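Local coordinates for enterochelin esterase (Salmonella enterica subsp. enterica serovar Typhimurium, PDB 3MGA), which probably hydrolyses the ester bonds of ferric enterobactin, helping to release the iron carried by this siderophore, at residues L231-Y237 with L396-W400; P161-E167 with W220-L226; A280-A286 with T304-L310; P199-L204 with T274-D278; A298-W302 with L338-L343. All coordinates share one frame; numbering follows the deposited sequence.

Contact 1 (L231-Y237 with L396-W400)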
# COMPACT_ATOMS: atom_id res chain seq x y z
N LEU A 231 -4.75 -21.61 -6.22
CA LEU A 231 -3.67 -21.05 -5.41
C LEU A 231 -4.22 -20.36 -4.15
O LEU A 231 -3.47 -19.91 -3.30
CB LEU A 231 -2.79 -20.12 -6.24
CG LEU A 231 -1.97 -20.83 -7.34
CD1 LEU A 231 -1.19 -19.83 -8.16
CD2 LEU A 231 -1.02 -21.90 -6.75
N LEU A 232 -5.54 -20.27 -4.06
CA LEU A 232 -6.23 -19.73 -2.88
C LEU A 232 -7.48 -20.59 -2.72
O LEU A 232 -8.03 -21.08 -3.70
CB LEU A 232 -6.64 -18.26 -3.01
CG LEU A 232 -5.63 -17.12 -2.98
CD1 LEU A 232 -6.34 -15.80 -3.27
CD2 LEU A 232 -4.87 -17.01 -1.65
N PRO A 233 -7.93 -20.79 -1.48
CA PRO A 233 -9.12 -21.59 -1.27
C PRO A 233 -10.37 -20.73 -1.45
O PRO A 233 -10.27 -19.50 -1.39
CB PRO A 233 -8.99 -21.99 0.20
CG PRO A 233 -8.34 -20.79 0.84
CD PRO A 233 -7.40 -20.24 -0.22
N GLY A 234 -11.51 -21.36 -1.69
CA GLY A 234 -12.75 -20.60 -1.79
C GLY A 234 -12.91 -19.93 -0.43
O GLY A 234 -12.87 -20.61 0.59
N ALA A 235 -13.06 -18.62 -0.42
CA ALA A 235 -13.14 -17.88 0.84
C ALA A 235 -14.24 -16.85 0.85
O ALA A 235 -15.00 -16.73 -0.09
CB ALA A 235 -11.79 -17.19 1.10
N VAL A 236 -14.30 -16.12 1.97
CA VAL A 236 -15.25 -15.04 2.19
C VAL A 236 -14.41 -13.82 2.51
O VAL A 236 -13.73 -13.80 3.54
CB VAL A 236 -16.19 -15.34 3.39
CG1 VAL A 236 -17.04 -14.09 3.75
CG2 VAL A 236 -17.07 -16.54 3.10
N TYR A 237 -14.45 -12.82 1.64
CA TYR A 237 -13.67 -11.59 1.83
C TYR A 237 -14.52 -10.41 2.33
O TYR A 237 -15.53 -10.09 1.73
CB TYR A 237 -12.99 -11.21 0.53
CG TYR A 237 -12.00 -12.23 0.04
CD1 TYR A 237 -10.67 -12.19 0.44
CD2 TYR A 237 -12.39 -13.24 -0.82
CE1 TYR A 237 -9.76 -13.14 0.00
CE2 TYR A 237 -11.48 -14.19 -1.27
CZ TYR A 237 -10.17 -14.13 -0.85
OH TYR A 237 -9.28 -15.07 -1.29
N LEU A 396 -1.80 -13.71 1.58
CA LEU A 396 -2.92 -14.63 1.79
C LEU A 396 -2.49 -16.06 1.47
O LEU A 396 -2.90 -17.01 2.14
CB LEU A 396 -4.11 -14.21 0.93
CG LEU A 396 -4.81 -12.91 1.34
CD1 LEU A 396 -5.64 -12.34 0.19
CD2 LEU A 396 -5.67 -13.12 2.61
N MSE A 397 -1.65 -16.21 0.45
CA MSE A 397 -1.13 -17.54 0.06
C MSE A 397 -0.23 -18.10 1.16
O MSE A 397 -0.27 -19.29 1.46
CB MSE A 397 -0.40 -17.46 -1.29
CG MSE A 397 -1.32 -17.12 -2.45
SE MSE A 397 -0.42 -16.72 -4.15
CE MSE A 397 0.51 -18.41 -4.40
N LEU A 398 0.57 -17.24 1.78
CA LEU A 398 1.43 -17.66 2.88
C LEU A 398 0.60 -18.01 4.10
O LEU A 398 0.73 -19.10 4.67
CB LEU A 398 2.43 -16.57 3.24
CG LEU A 398 3.48 -16.33 2.17
CD1 LEU A 398 4.43 -15.19 2.59
CD2 LEU A 398 4.25 -17.65 1.93
N LEU A 399 -0.26 -17.09 4.51
CA LEU A 399 -1.12 -17.33 5.66
C LEU A 399 -2.01 -18.57 5.50
O LEU A 399 -2.29 -19.25 6.48
CB LEU A 399 -1.96 -16.10 5.99
CG LEU A 399 -1.13 -14.90 6.47
CD1 LEU A 399 -2.01 -13.67 6.62
CD2 LEU A 399 -0.42 -15.24 7.78
N TRP A 400 -2.45 -18.85 4.28
CA TRP A 400 -3.31 -20.02 4.04
C TRP A 400 -2.58 -21.18 3.39
O TRP A 400 -3.21 -22.11 2.92
CB TRP A 400 -4.53 -19.67 3.18
CG TRP A 400 -5.56 -18.85 3.84
CD1 TRP A 400 -6.01 -18.99 5.12
CD2 TRP A 400 -6.39 -17.88 3.23
NE1 TRP A 400 -7.03 -18.11 5.36
CE2 TRP A 400 -7.29 -17.42 4.21
CE3 TRP A 400 -6.46 -17.33 1.94
CZ2 TRP A 400 -8.24 -16.44 3.95
CZ3 TRP A 400 -7.39 -16.36 1.68
CH2 TRP A 400 -8.27 -15.92 2.68

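Contact 2 (P161-E167 with W220-L226)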
# COMPACT_ATOMS: atom_id res chain seq x y z
N PRO A 161 0.85 -11.92 -7.88
CA PRO A 161 -0.15 -12.96 -8.10
C PRO A 161 -1.57 -12.46 -8.24
O PRO A 161 -2.04 -11.70 -7.39
CB PRO A 161 -0.03 -13.86 -6.85
CG PRO A 161 1.27 -13.52 -6.24
CD PRO A 161 1.49 -12.08 -6.55
N GLY A 162 -2.24 -12.88 -9.32
CA GLY A 162 -3.62 -12.52 -9.59
C GLY A 162 -3.78 -11.26 -10.40
O GLY A 162 -4.66 -11.18 -11.27
N TRP A 163 -2.94 -10.26 -10.12
CA TRP A 163 -2.99 -8.99 -10.81
C TRP A 163 -2.47 -9.10 -12.24
O TRP A 163 -2.77 -8.25 -13.08
CB TRP A 163 -2.20 -7.93 -10.03
CG TRP A 163 -2.70 -7.75 -8.63
CD1 TRP A 163 -2.25 -8.38 -7.51
CD2 TRP A 163 -3.77 -6.90 -8.22
NE1 TRP A 163 -2.97 -7.97 -6.42
CE2 TRP A 163 -3.91 -7.06 -6.82
CE3 TRP A 163 -4.62 -6.01 -8.89
CZ2 TRP A 163 -4.87 -6.37 -6.08
CZ3 TRP A 163 -5.57 -5.32 -8.16
CH2 TRP A 163 -5.69 -5.50 -6.76
N ASP A 164 -1.69 -10.15 -12.51
CA ASP A 164 -1.13 -10.38 -13.85
C ASP A 164 -2.16 -11.01 -14.79
O ASP A 164 -2.21 -10.69 -15.97
CB ASP A 164 0.12 -11.26 -13.78
CG ASP A 164 -0.16 -12.66 -13.22
OD1 ASP A 164 -1.15 -12.84 -12.46
OD2 ASP A 164 0.63 -13.59 -13.52
N ARG A 165 -2.97 -11.92 -14.26
CA ARG A 165 -4.03 -12.61 -15.02
C ARG A 165 -5.37 -12.32 -14.37
O ARG A 165 -5.98 -13.22 -13.80
CB ARG A 165 -3.82 -14.13 -15.00
CG ARG A 165 -2.59 -14.64 -15.70
CD ARG A 165 -2.41 -16.13 -15.40
NE ARG A 165 -3.59 -16.93 -15.74
CZ ARG A 165 -3.72 -18.23 -15.48
NH1 ARG A 165 -2.76 -18.90 -14.85
NH2 ARG A 165 -4.84 -18.86 -15.83
N PRO A 166 -5.83 -11.06 -14.43
CA PRO A 166 -7.11 -10.77 -13.80
C PRO A 166 -8.25 -11.55 -14.46
O PRO A 166 -8.32 -11.62 -15.69
CB PRO A 166 -7.28 -9.26 -14.03
CG PRO A 166 -6.39 -8.94 -15.18
CD PRO A 166 -5.23 -9.87 -15.06
N GLU A 167 -9.11 -12.15 -13.63
CA GLU A 167 -10.26 -12.91 -14.11
C GLU A 167 -11.52 -12.46 -13.39
O GLU A 167 -11.47 -12.14 -12.20
CB GLU A 167 -10.05 -14.42 -13.93
CG GLU A 167 -8.87 -14.98 -14.71
CD GLU A 167 -8.80 -16.51 -14.68
OE1 GLU A 167 -7.74 -17.06 -15.07
OE2 GLU A 167 -9.79 -17.16 -14.28
N TRP A 220 -11.04 -7.81 -6.47
CA TRP A 220 -11.84 -8.99 -6.89
C TRP A 220 -11.21 -9.81 -8.03
O TRP A 220 -11.02 -11.03 -7.89
CB TRP A 220 -13.26 -8.60 -7.33
CG TRP A 220 -13.86 -7.37 -6.71
CD1 TRP A 220 -14.24 -6.24 -7.37
CD2 TRP A 220 -14.13 -7.13 -5.32
NE1 TRP A 220 -14.76 -5.33 -6.49
CE2 TRP A 220 -14.70 -5.85 -5.22
CE3 TRP A 220 -13.96 -7.87 -4.15
CZ2 TRP A 220 -15.10 -5.30 -4.01
CZ3 TRP A 220 -14.35 -7.32 -2.94
CH2 TRP A 220 -14.91 -6.05 -2.88
N PRO A 221 -10.89 -9.16 -9.18
CA PRO A 221 -10.33 -9.93 -10.28
C PRO A 221 -9.10 -10.75 -9.90
O PRO A 221 -8.97 -11.90 -10.33
CB PRO A 221 -9.98 -8.86 -11.32
CG PRO A 221 -10.88 -7.71 -11.00
CD PRO A 221 -11.02 -7.73 -9.51
N ALA A 222 -8.21 -10.16 -9.10
CA ALA A 222 -6.98 -10.84 -8.66
C ALA A 222 -7.29 -12.03 -7.75
O ALA A 222 -6.65 -13.07 -7.85
CB ALA A 222 -6.05 -9.88 -7.96
N LEU A 223 -8.26 -11.85 -6.86
CA LEU A 223 -8.66 -12.92 -5.94
C LEU A 223 -9.32 -14.09 -6.67
O LEU A 223 -9.01 -15.25 -6.41
CB LEU A 223 -9.60 -12.38 -4.87
CG LEU A 223 -9.02 -11.36 -3.91
CD1 LEU A 223 -10.12 -10.79 -3.02
CD2 LEU A 223 -7.91 -11.99 -3.08
N ALA A 224 -10.23 -13.78 -7.59
CA ALA A 224 -10.92 -14.81 -8.36
C ALA A 224 -9.93 -15.58 -9.23
O ALA A 224 -10.03 -16.79 -9.38
CB ALA A 224 -12.05 -14.20 -9.21
N SER A 225 -8.96 -14.86 -9.79
CA SER A 225 -7.94 -15.49 -10.63
C SER A 225 -7.13 -16.51 -9.82
O SER A 225 -6.91 -17.62 -10.27
CB SER A 225 -7.01 -14.44 -11.23
OG SER A 225 -6.03 -15.06 -12.04
N LEU A 226 -6.68 -16.12 -8.63
CA LEU A 226 -5.91 -17.03 -7.78
C LEU A 226 -6.75 -18.22 -7.31
O LEU A 226 -6.23 -19.33 -7.17
CB LEU A 226 -5.31 -16.28 -6.60
CG LEU A 226 -4.20 -15.32 -7.04
CD1 LEU A 226 -3.66 -14.51 -5.85
CD2 LEU A 226 -3.08 -16.09 -7.72

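Contact 3 (A280-A286 with T304-L310)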
# COMPACT_ATOMS: atom_id res chain seq x y z
N ALA A 280 -9.84 -19.90 14.23
CA ALA A 280 -8.95 -18.73 14.21
C ALA A 280 -7.72 -18.95 13.30
O ALA A 280 -7.20 -18.01 12.73
CB ALA A 280 -8.51 -18.38 15.62
N GLY A 281 -7.29 -20.21 13.19
CA GLY A 281 -6.12 -20.58 12.38
C GLY A 281 -6.14 -20.20 10.91
O GLY A 281 -5.10 -20.18 10.27
N ARG A 282 -7.32 -19.96 10.35
CA ARG A 282 -7.42 -19.54 8.95
C ARG A 282 -8.21 -18.25 8.78
O ARG A 282 -8.67 -17.94 7.69
CB ARG A 282 -8.01 -20.62 8.06
CG ARG A 282 -9.35 -21.19 8.49
CD ARG A 282 -9.89 -22.04 7.37
NE ARG A 282 -10.88 -23.01 7.79
CZ ARG A 282 -10.64 -24.30 7.99
NH1 ARG A 282 -9.44 -24.82 7.79
NH2 ARG A 282 -11.63 -25.10 8.38
N THR A 283 -8.34 -17.50 9.87
CA THR A 283 -9.04 -16.25 9.87
C THR A 283 -8.01 -15.14 9.73
O THR A 283 -7.16 -14.94 10.61
CB THR A 283 -9.87 -16.08 11.15
OG1 THR A 283 -10.80 -17.17 11.25
CG2 THR A 283 -10.63 -14.77 11.12
N VAL A 284 -8.10 -14.42 8.62
CA VAL A 284 -7.15 -13.38 8.34
C VAL A 284 -7.63 -11.97 8.59
O VAL A 284 -8.79 -11.64 8.40
CB VAL A 284 -6.70 -13.44 6.86
CG1 VAL A 284 -5.89 -12.17 6.47
CG2 VAL A 284 -5.90 -14.72 6.60
N VAL A 285 -6.70 -11.15 9.05
CA VAL A 285 -6.91 -9.74 9.22
C VAL A 285 -5.70 -9.17 8.47
O VAL A 285 -4.55 -9.46 8.81
CB VAL A 285 -7.00 -9.33 10.67
CG1 VAL A 285 -7.07 -7.83 10.77
CG2 VAL A 285 -8.25 -9.97 11.33
N ALA A 286 -5.97 -8.42 7.42
CA ALA A 286 -4.92 -7.85 6.60
C ALA A 286 -5.09 -6.34 6.49
O ALA A 286 -6.20 -5.85 6.34
CB ALA A 286 -4.96 -8.50 5.19
N THR A 304 -7.96 -15.94 19.49
CA THR A 304 -8.98 -16.98 19.44
C THR A 304 -9.95 -16.74 18.28
O THR A 304 -10.72 -17.63 17.92
CB THR A 304 -9.79 -17.04 20.77
OG1 THR A 304 -10.77 -18.09 20.70
CG2 THR A 304 -10.47 -15.71 21.05
N ARG A 305 -9.92 -15.53 17.72
CA ARG A 305 -10.77 -15.16 16.60
C ARG A 305 -9.94 -14.80 15.36
O ARG A 305 -10.34 -15.13 14.23
CB ARG A 305 -11.66 -14.00 17.00
CG ARG A 305 -12.58 -13.42 15.91
CD ARG A 305 -13.61 -14.40 15.33
NE ARG A 305 -13.06 -15.33 14.35
CZ ARG A 305 -13.78 -16.20 13.64
NH1 ARG A 305 -15.10 -16.26 13.77
NH2 ARG A 305 -13.18 -17.01 12.78
N PHE A 306 -8.80 -14.14 15.56
CA PHE A 306 -7.94 -13.74 14.44
C PHE A 306 -6.56 -14.36 14.60
O PHE A 306 -5.69 -13.80 15.27
CB PHE A 306 -7.84 -12.21 14.36
CG PHE A 306 -9.17 -11.51 14.43
CD1 PHE A 306 -10.08 -11.59 13.38
CD2 PHE A 306 -9.51 -10.74 15.54
CE1 PHE A 306 -11.30 -10.94 13.44
CE2 PHE A 306 -10.73 -10.08 15.61
CZ PHE A 306 -11.62 -10.18 14.55
N GLY A 307 -6.35 -15.51 13.97
CA GLY A 307 -5.09 -16.23 14.07
C GLY A 307 -4.06 -15.90 13.01
O GLY A 307 -2.89 -16.24 13.16
N CYS A 308 -4.49 -15.24 11.94
CA CYS A 308 -3.59 -14.89 10.84
C CYS A 308 -3.52 -13.37 10.65
O CYS A 308 -4.54 -12.71 10.48
CB CYS A 308 -4.05 -15.56 9.55
SG CYS A 308 -4.26 -17.37 9.69
N VAL A 309 -2.31 -12.83 10.70
CA VAL A 309 -2.10 -11.41 10.52
C VAL A 309 -1.27 -11.14 9.27
O VAL A 309 -0.33 -11.88 8.95
CB VAL A 309 -1.37 -10.79 11.73
CG1 VAL A 309 -0.96 -9.36 11.44
CG2 VAL A 309 -2.25 -10.86 12.98
N LEU A 310 -1.67 -10.10 8.53
CA LEU A 310 -0.97 -9.67 7.35
C LEU A 310 -0.75 -8.16 7.48
O LEU A 310 -1.65 -7.36 7.23
CB LEU A 310 -1.73 -10.02 6.07
CG LEU A 310 -1.14 -9.48 4.75
CD1 LEU A 310 0.37 -9.69 4.68
CD2 LEU A 310 -1.84 -10.09 3.52

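Contact 4 (P199-L204 with T274-D278)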
# COMPACT_ATOMS: atom_id res chain seq x y z
N PRO A 199 -19.20 -24.41 2.65
CA PRO A 199 -19.31 -23.00 3.05
C PRO A 199 -18.82 -22.72 4.47
O PRO A 199 -18.18 -21.70 4.71
CB PRO A 199 -20.81 -22.71 2.96
CG PRO A 199 -21.39 -23.78 2.13
CD PRO A 199 -20.50 -24.97 2.24
N GLU A 200 -19.11 -23.64 5.40
CA GLU A 200 -18.71 -23.47 6.80
C GLU A 200 -17.21 -23.70 7.03
O GLU A 200 -16.71 -23.43 8.12
CB GLU A 200 -19.53 -24.38 7.74
CG GLU A 200 -21.03 -24.03 7.87
CD GLU A 200 -21.86 -24.36 6.63
OE1 GLU A 200 -21.37 -25.09 5.74
OE2 GLU A 200 -23.03 -23.90 6.57
N GLU A 201 -16.50 -24.18 6.01
CA GLU A 201 -15.05 -24.40 6.11
C GLU A 201 -14.28 -23.23 5.49
O GLU A 201 -13.10 -23.03 5.77
CB GLU A 201 -14.65 -25.71 5.44
CG GLU A 201 -15.30 -26.95 6.06
CD GLU A 201 -14.84 -27.21 7.50
OE1 GLU A 201 -13.75 -26.76 7.89
OE2 GLU A 201 -15.58 -27.90 8.23
N ARG A 202 -14.96 -22.45 4.65
CA ARG A 202 -14.34 -21.29 4.01
C ARG A 202 -13.68 -20.37 5.01
O ARG A 202 -14.30 -19.99 6.00
CB ARG A 202 -15.38 -20.41 3.36
CG ARG A 202 -16.18 -20.93 2.20
CD ARG A 202 -17.34 -19.96 2.14
NE ARG A 202 -18.12 -19.97 0.93
CZ ARG A 202 -19.28 -19.32 0.81
NH1 ARG A 202 -19.78 -18.66 1.84
NH2 ARG A 202 -19.94 -19.37 -0.33
N PRO A 203 -12.42 -19.99 4.76
CA PRO A 203 -11.79 -19.04 5.65
C PRO A 203 -12.31 -17.63 5.40
O PRO A 203 -12.66 -17.28 4.26
CB PRO A 203 -10.32 -19.11 5.23
CG PRO A 203 -10.37 -19.50 3.80
CD PRO A 203 -11.50 -20.46 3.71
N LEU A 204 -12.37 -16.83 6.47
CA LEU A 204 -12.76 -15.44 6.41
C LEU A 204 -11.48 -14.62 6.41
O LEU A 204 -10.53 -14.92 7.15
CB LEU A 204 -13.57 -15.04 7.65
CG LEU A 204 -13.82 -13.53 7.81
CD1 LEU A 204 -14.69 -12.99 6.67
CD2 LEU A 204 -14.47 -13.22 9.16
N THR A 274 -23.68 -15.25 4.64
CA THR A 274 -22.87 -16.36 4.10
C THR A 274 -22.01 -16.98 5.20
O THR A 274 -21.34 -16.27 5.95
CB THR A 274 -21.95 -15.93 2.95
OG1 THR A 274 -21.08 -14.87 3.38
CG2 THR A 274 -22.76 -15.47 1.74
N PRO A 275 -22.02 -18.32 5.29
CA PRO A 275 -21.23 -19.00 6.32
C PRO A 275 -19.71 -18.91 6.14
O PRO A 275 -19.22 -18.75 5.03
CB PRO A 275 -21.66 -20.47 6.20
CG PRO A 275 -22.87 -20.50 5.31
CD PRO A 275 -22.80 -19.27 4.47
N PHE A 276 -18.98 -18.99 7.25
CA PHE A 276 -17.51 -19.00 7.26
C PHE A 276 -17.00 -19.70 8.53
O PHE A 276 -17.71 -19.78 9.53
CB PHE A 276 -16.90 -17.61 7.08
CG PHE A 276 -17.29 -16.63 8.15
CD1 PHE A 276 -16.62 -16.61 9.37
CD2 PHE A 276 -18.30 -15.69 7.92
CE1 PHE A 276 -16.97 -15.70 10.36
CE2 PHE A 276 -18.65 -14.78 8.90
CZ PHE A 276 -17.99 -14.78 10.12
N SER A 277 -15.76 -20.18 8.47
CA SER A 277 -15.14 -20.91 9.58
C SER A 277 -14.88 -20.11 10.86
O SER A 277 -14.50 -18.93 10.82
CB SER A 277 -13.81 -21.52 9.12
OG SER A 277 -13.16 -22.19 10.19
N ASP A 278 -15.06 -20.80 11.99
CA ASP A 278 -14.82 -20.22 13.31
C ASP A 278 -13.41 -20.55 13.79
O ASP A 278 -13.02 -20.19 14.90
CB ASP A 278 -15.87 -20.70 14.32
CG ASP A 278 -17.22 -20.04 14.10
OD1 ASP A 278 -17.25 -18.92 13.54
OD2 ASP A 278 -18.25 -20.63 14.50
O HOH W 1 -12.45 -18.09 8.92

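Contact 5 (A298-W302 with L338-L343)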
# COMPACT_ATOMS: atom_id res chain seq x y z
N ALA A 298 -4.99 -6.75 16.54
CA ALA A 298 -6.16 -7.64 16.59
C ALA A 298 -5.73 -9.07 16.90
O ALA A 298 -6.28 -9.70 17.79
CB ALA A 298 -6.93 -7.59 15.28
N GLY A 299 -4.76 -9.57 16.15
CA GLY A 299 -4.25 -10.92 16.36
C GLY A 299 -3.64 -11.11 17.73
O GLY A 299 -3.78 -12.18 18.34
N LEU A 300 -2.95 -10.08 18.21
CA LEU A 300 -2.32 -10.11 19.53
C LEU A 300 -3.35 -10.11 20.67
O LEU A 300 -3.15 -10.81 21.66
CB LEU A 300 -1.36 -8.94 19.71
CG LEU A 300 -0.06 -8.95 18.89
CD1 LEU A 300 0.69 -7.64 19.07
CD2 LEU A 300 0.82 -10.14 19.28
N ASN A 301 -4.43 -9.35 20.54
CA ASN A 301 -5.45 -9.27 21.60
C ASN A 301 -6.58 -10.31 21.51
O ASN A 301 -7.12 -10.71 22.55
CB ASN A 301 -6.04 -7.86 21.72
CG ASN A 301 -5.02 -6.83 22.17
OD1 ASN A 301 -5.00 -6.43 23.34
ND2 ASN A 301 -4.12 -6.44 21.27
N TRP A 302 -6.92 -10.74 20.30
CA TRP A 302 -7.99 -11.74 20.12
C TRP A 302 -7.53 -12.87 19.20
O TRP A 302 -8.09 -13.06 18.10
CB TRP A 302 -9.25 -11.07 19.58
CG TRP A 302 -9.75 -10.00 20.48
CD1 TRP A 302 -10.55 -10.16 21.58
CD2 TRP A 302 -9.49 -8.60 20.39
NE1 TRP A 302 -10.79 -8.95 22.17
CE2 TRP A 302 -10.16 -7.97 21.46
CE3 TRP A 302 -8.75 -7.81 19.50
CZ2 TRP A 302 -10.11 -6.59 21.67
CZ3 TRP A 302 -8.70 -6.45 19.70
CH2 TRP A 302 -9.38 -5.85 20.78
N LEU A 338 1.00 -8.75 25.89
CA LEU A 338 0.55 -9.40 24.66
C LEU A 338 1.63 -10.37 24.18
O LEU A 338 2.81 -10.21 24.50
CB LEU A 338 0.28 -8.35 23.59
CG LEU A 338 -0.77 -7.29 23.94
CD1 LEU A 338 -0.87 -6.24 22.84
CD2 LEU A 338 -2.13 -7.93 24.20
N CYS A 339 1.22 -11.38 23.41
CA CYS A 339 2.15 -12.37 22.88
C CYS A 339 1.54 -13.12 21.70
O CYS A 339 0.39 -13.57 21.77
CB CYS A 339 2.56 -13.37 23.96
SG CYS A 339 1.21 -14.36 24.63
N ALA A 340 2.30 -13.25 20.62
CA ALA A 340 1.84 -13.96 19.43
C ALA A 340 2.01 -15.45 19.65
O ALA A 340 3.08 -16.00 19.41
CB ALA A 340 2.63 -13.51 18.21
N ARG A 341 0.95 -16.10 20.13
CA ARG A 341 0.97 -17.54 20.39
C ARG A 341 -0.06 -18.25 19.53
O ARG A 341 -1.27 -18.10 19.72
CB ARG A 341 0.72 -17.80 21.88
CG ARG A 341 0.81 -19.27 22.28
CD ARG A 341 0.76 -19.42 23.79
NE ARG A 341 1.89 -18.76 24.45
CZ ARG A 341 2.06 -18.69 25.77
NH1 ARG A 341 3.13 -18.07 26.26
NH2 ARG A 341 1.17 -19.24 26.59
N GLY A 342 0.43 -19.04 18.57
CA GLY A 342 -0.43 -19.77 17.65
C GLY A 342 -0.77 -18.95 16.42
O GLY A 342 -1.43 -19.44 15.51
N LEU A 343 -0.29 -17.71 16.38
CA LEU A 343 -0.54 -16.82 15.26
C LEU A 343 0.41 -17.07 14.12
O LEU A 343 1.56 -17.46 14.33
CB LEU A 343 -0.37 -15.35 15.67
CG LEU A 343 -1.27 -14.74 16.75
CD1 LEU A 343 -0.88 -13.27 16.96
CD2 LEU A 343 -2.73 -14.86 16.38

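Contact 1 (L231-Y237 with L396-W400)
Leu232 pushes its CD2 methyl into a hollow on the end of helix 385-399, with a floor made by Leu396 and Met397 and one wall by Trp400. CD2 lies 3.6 Å from Met397 CG and 3.9 Å from Leu396 CB, and it meets the rim of the indole in the ring plane, 3.9 Å from Trp400 CE3. What aims it there is the first torsion (chi1 -72°), which holds Leu232 CG opposite its own carbonyl carbon, beside the backbone N. The return fit is made by Trp400, whose six-membered ring is the large bump of the contact and reaches in among Pro233, Ala235 and Tyr237. Pro233 CG stands 4.0 Å above one face of the indole, toward the rim, while Ala235 CB approaches Trp400 CH2 at 4.1 Å. Tyr237 brings its hydroxyl to the indole edge, OH lying 3.7 Å from Trp400 CZ3. Farther out, the chain of Met397, a selenomethionine, bends at chi3 (59°), and its CE lies 4.1 Å from Leu231 CB. The two segments meet through apolar packing without a hydrogen bond between them, and Trp400 NE1 goes instead to Arg282 O. The contact seats the end of helix 385-399 on the sheet: Leu396 and Trp400 rest on Val284 of strand 284-288, Trp400 also reaches Ala205 of strand 204-207, and Leu223 of helix 220-228 touches both Tyr237 and Leu396.

Contact 2 (P161-E167 with W220-L226)
Ser225 turns OG directly away from its backbone N (chi1 -180°) and thereby delivers the hydroxyl to Arg165 O, a short 2.5 Å hydrogen bond with Ser225 as donor, tilted 25° from the carbonyl plane. In Trp163, chi1 near -58° and a ring set almost perpendicular to the side-chain stem lay the face of the indole against Ala222. The Ala222 CB methyl is 3.7 Å from the centroid of the five-membered ring, a CH-pi contact squarely over the face. Between these two points Gly162, with no side chain, lets loop and helix backbones nearly touch: its CA is 3.9 Å from Ala222 CA, and each residue offers a CA-H to the other's carbonyl oxygen. Leu226 flanks this spot, its CD1 3.8 Å from Pro161 CB. Farther along, Glu167 N makes a weak bond of 3.3 Å to Pro221 O, an oxygen already taken by Ser225 N within the helix. Chemically, the bonds between loop and helix are made by uncharged groups; Ser225 OG, also bonded to Gln229, ties down the carbonyl of Arg165, whereas the Arg165-Glu167 salt bridge stays within the loop.

Contact 3 (A280-A286 with T304-L310)
Thr283 O takes the N-H of Cys308 at the entrance to the parallel strand pair of a beta-alpha-beta unit, in which strands 284-288 and 308-312 lie side by side, Val284 with Cys308 as the first bridge, and helix 290-301 makes the crossover. Just before the strands, Thr283 is gripped by the other segment. Its CB rests 3.3 Å from Arg305 O. There the side chain forks: CG2, anti to the backbone N, leans against that same carbonyl and lies 3.9 Å from Phe306 CD1, while OG1 receives a hydrogen bond of 2.8 Å from Arg305 NH2. The guanidinium gets there because the arginine chain is bent at chi2 and chi3, with CG laid over the centre of the neighbouring Phe306 ring. Asp279 O is a second partner of OG1, and Ser277 O a second partner of NH2. On the sheet face of Val284 and Ala286, Val284 CG2 packs 3.6 Å from Cys308 CB and Ala286 CB 3.7 Å from Leu310 CB. Backbone bonds continue with Val285 N to Cys308 O and Leu310 N to Val285 O at 3.0 Å.

Contact 4 (P199-L204 with T274-D278)
Glu200 and Phe276 bring their CA atoms within 4.7 Å where a helically coiled turn, residues 199-201, meets the extended residues 274-277. Beyond the turn one nearly straight backbone bond ties them, Ser277 N to Arg202 O (2.9 Å, 174°), and a water accepts from Leu204 N and donates to Ser277 O. Arg202 stretches from CG to NE and gives an N-H of NH1 to Pro275 O, 3.2 Å away; the acceptor lies in the guanidinium plane, and Pro199 CB sits above one face of that group. NH2 turns to Gly195 O, so both ends of the guanidinium are tethered. Pro199 CB also packs 3.8 Å from Pro275 CG. Phe276 places CG between its backbone N and carbonyl carbon (chi1 60°), which sets the ring alongside Leu204, whose CD2 makes a CH-pi contact 4.0 Å from the ring centroid. Leu204 opens strand 204-207, and the loop holding Ser277 leads toward strand 284-288, which lies next to 204-207 in the sheet; the Phe276 side chain also touches Val236 of strand 236-240 and Val270 of helix 256-273.

Contact 5 (A298-W302 with L338-L343)
Leu300 and Ala340 mark the close approach of the backbones, their CA atoms 5.7 Å apart, where the last turn of helix 290-301 faces an irregular run of chain curving round it. Leu300 does most of the filling. Its CG stands opposite the carbonyl carbon (chi1 -70°), and from there CD2 reaches the backbone at the Cys339-Ala340 link, 3.7 Å from Ala340 N, with Ala340 CB 4.0 Å from the same methyl. Leu338 comes up from one side and spreads its two methyls along the carboxamide of Asn301: CD2 lies 3.4 Å from Asn301 OD1 and CD1 3.6 Å from Asn301 ND2. That amide nitrogen finds its hydrogen bond within the helix, at Tyr297 O. Leu343 brings both methyls to the carbonyl of Gly299, CD1 at 3.4 Å and CD2 at 3.5 Å from Gly299 O, at a residue with no side chain to hold them off. No hydrogen bond links the segments; the packing is largely leucine, with Val329 and Leu333 of helix 328-335 also touching Leu300. The layout belongs to the alpha/beta-hydrolase fold: a helix flanking the central sheet is packed against the loop that leads into strand 344-350, which lies beside strand 308-312.

In the fold
All five contacts lie on or against one mixed sheet. Contact 1 touches contacts 2, 3 and 4: Leu231 N probably bonds to Leu226 O, Leu399 packs on Leu310, and Val236 N probably bonds to Pro203 O. Contacts 3 and 4, centres about 13 Å apart, share the Arg282-Glu201 salt bridge, 2.7 Å between Arg282 NH2 and Glu201 OE1. Contact 5 lies about 9 Å from contact 3, centre to centre, with Leu343 packed on Phe306 and Gly307. The strand of contact 3 leads into helix 290-301 through a GxSxG sequence that is probably the nucleophile elbow; contact 5 is at the other end of that helix. In contact 2, the Trp163 side chain lies about 6 Å from a bound di(hydroxyethyl)ether molecule.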